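Local coordinates for pyrroline carboxylate reductase (Plasmodium falciparum, PDB 2RCY), which catalyses the NADPH-dependent reduction of 1-pyrroline-5-carboxylate to proline, the last step of proline biosynthesis, at the interface of chains A and B. Coordinates in Å, arbitrary orientation; residue numbers count along the deposited sequence, not the author numbering. Chains: chain A/B, Pyrroline carboxylate reductase.

The interface of chains A and B. Residues chain A 200-201, 203-204, 207-208; chain B 117, 120, 122-124.
One face of helix 191-211 of chain A lies along a chain B segment that runs from the 3-10 helix 116-120 through a loop residue, B:Glu122, into the start of strand 123-129. A:Gly204 presents bare backbone at the middle of the patch: CB of the B:Pro117 ring rests 3.5 Å from its CA, and CB of B:Glu122 packs on the same carbon. B:Glu122 loses more surface to the partner than any other residue of the patch. Its chain bends at chi2 (68°) and crosses that of A:Gln200 at about a right angle, the amide and carboxylate planes being turned 51° apart. A:Gln200, with CG anti to the backbone N and a bend at chi2, brings its amide NE2 to the backbone where the loop enters strand 123-129, making weak hydrogen bonds to the main-chain carbonyl O of B:Glu122 (3.1 Å from NE2) and that of B:Gly123. A third, also weak because it is long, though nearly straight (169° at H), runs from NE2 to the B:Glu122 carboxylate oxygen OE2. The B:Glu122 carbonyl is also tied to the helix through water 1, which lies 2.9 Å from that O and 2.6 Å from the main-chain O of A:Gln200. A:Lys203, extended as far as its terminal bend, lays CE 3.5 Å from B:Glu122 OE2; its ammonium NZ stays 4.7 Å from this oxygen, so any attraction would act without direct contact. Towards the helix end, selenomethionine A:Met208, bent at chi2 and chi3, crosses B:Val120 obliquely. Its SE meets the CG2 methyl at 3.7 Å, while its CG lies against CA of B:Pro117. CB of A:Glu207 touches the same B:Val120 methyl more loosely. At the opposite end, CB of B:Ser124 packs on CG of A:Gln200. Packing of side chains on the A:Gly204 backbone, a weak polar grip and a small apolar cluster thus join the dimerisation-region helix of one subunit to the partner's segment leading into strand 123-129, contributing one part of the two-fold contact typical of this family's dimers.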
loop_
_atom_site.group_PDB
_atom_site.type_symbol
_atom_site.label_atom_id
_atom_site.label_comp_id
_atom_site.label_asym_id
_atom_site.label_seq_id
_atom_site.Cartn_x
_atom_site.Cartn_y
_atom_site.Cartn_z
ATOM N N GLN A 200 -11.426 32.660 -3.133
ATOM C CA GLN A 200 -11.641 33.328 -4.416
ATOM C C GLN A 200 -11.450 32.374 -5.597
ATOM O O GLN A 200 -12.096 32.524 -6.636
ATOM C CB GLN A 200 -10.730 34.559 -4.541
ATOM C CG GLN A 200 -10.964 35.436 -5.781
ATOM C CD GLN A 200 -12.418 35.846 -5.981
ATOM O OE1 GLN A 200 -13.163 36.055 -5.021
ATOM N NE2 GLN A 200 -12.825 35.968 -7.240
ATOM N N THR A 201 -10.564 31.395 -5.426
ATOM C CA THR A 201 -10.327 30.371 -6.442
ATOM C C THR A 201 -11.526 29.427 -6.565
ATOM O O THR A 201 -11.899 29.033 -7.671
ATOM C CB THR A 201 -9.035 29.574 -6.150
ATOM O OG1 THR A 201 -7.916 30.468 -6.142
ATOM C CG2 THR A 201 -8.798 28.512 -7.204
ATOM N N LYS A 203 -14.725 30.182 -5.480
ATOM C CA LYS A 203 -15.844 31.023 -5.908
ATOM C C LYS A 203 -15.880 31.178 -7.428
ATOM O O LYS A 203 -16.943 31.069 -8.046
ATOM C CB LYS A 203 -15.777 32.395 -5.228
ATOM C CG LYS A 203 -16.916 33.339 -5.579
ATOM C CD LYS A 203 -16.890 34.590 -4.709
ATOM C CE LYS A 203 -17.960 35.590 -5.127
ATOM N NZ LYS A 203 -19.334 35.004 -5.118
ATOM N N GLY A 204 -14.712 31.420 -8.016
ATOM C CA GLY A 204 -14.582 31.562 -9.460
ATOM C C GLY A 204 -14.827 30.272 -10.218
ATOM O O GLY A 204 -15.419 30.288 -11.297
ATOM N N GLU A 207 -18.631 29.403 -10.275
ATOM C CA GLU A 207 -19.275 30.308 -11.224
ATOM C C GLU A 207 -19.037 29.890 -12.673
ATOM O O GLU A 207 -19.929 30.015 -13.516
ATOM C CB GLU A 207 -18.787 31.741 -11.006
ATOM C CG GLU A 207 -19.844 32.800 -11.279
ATOM C CD GLU A 207 -20.898 32.867 -10.186
ATOM O OE1 GLU A 207 -20.521 33.017 -9.003
ATOM O OE2 GLU A 207 -22.102 32.773 -10.510
HETATM N N MSE A 208 -17.831 29.396 -12.954
HETATM C CA MSE A 208 -17.472 28.892 -14.278
HETATM C C MSE A 208 -18.330 27.695 -14.679
HETATM O O MSE A 208 -18.768 27.603 -15.822
HETATM C CB MSE A 208 -15.995 28.504 -14.327
HETATM C CG MSE A 208 -15.018 29.674 -14.340
HETATM SE SE MSE A 208 -14.956 30.681 -16.014
HETATM C CE MSE A 208 -14.734 29.214 -17.266
ATOM N N PRO B 117 -11.231 31.565 -14.232
ATOM C CA PRO B 117 -12.440 32.219 -13.702
ATOM C C PRO B 117 -12.558 33.739 -13.909
ATOM O O PRO B 117 -13.602 34.317 -13.593
ATOM C CB PRO B 117 -12.369 31.904 -12.208
ATOM C CG PRO B 117 -11.666 30.616 -12.147
ATOM C CD PRO B 117 -10.612 30.705 -13.204
ATOM N N VAL B 120 -15.452 34.944 -16.247
ATOM C CA VAL B 120 -16.739 35.314 -15.654
ATOM C C VAL B 120 -16.591 36.412 -14.591
ATOM O O VAL B 120 -17.478 36.613 -13.759
ATOM C CB VAL B 120 -17.510 34.082 -15.096
ATOM C CG1 VAL B 120 -17.947 33.166 -16.234
ATOM C CG2 VAL B 120 -16.676 33.319 -14.069
ATOM N N GLU B 122 -14.512 36.651 -12.086
ATOM C CA GLU B 122 -14.283 36.144 -10.738
ATOM C C GLU B 122 -12.904 35.491 -10.623
ATOM O O GLU B 122 -12.742 34.441 -9.990
ATOM C CB GLU B 122 -15.395 35.164 -10.350
ATOM C CG GLU B 122 -15.801 35.237 -8.888
ATOM C CD GLU B 122 -16.498 36.543 -8.540
ATOM O OE1 GLU B 122 -17.501 36.877 -9.207
ATOM O OE2 GLU B 122 -16.045 37.229 -7.598
ATOM N N GLY B 123 -11.913 36.131 -11.236
ATOM C CA GLY B 123 -10.549 35.624 -11.248
ATOM C C GLY B 123 -9.778 35.916 -9.978
ATOM O O GLY B 123 -10.148 36.792 -9.197
ATOM N N SER B 124 -8.705 35.159 -9.775
ATOM C CA SER B 124 -7.789 35.373 -8.666
ATOM C C SER B 124 -6.400 35.634 -9.231
ATOM O O SER B 124 -5.877 34.837 -10.012
ATOM C CB SER B 124 -7.783 34.161 -7.731
ATOM O OG SER B 124 -6.852 34.327 -6.676
HETATM O O HOH W 1 -10.892 32.487 -8.953
#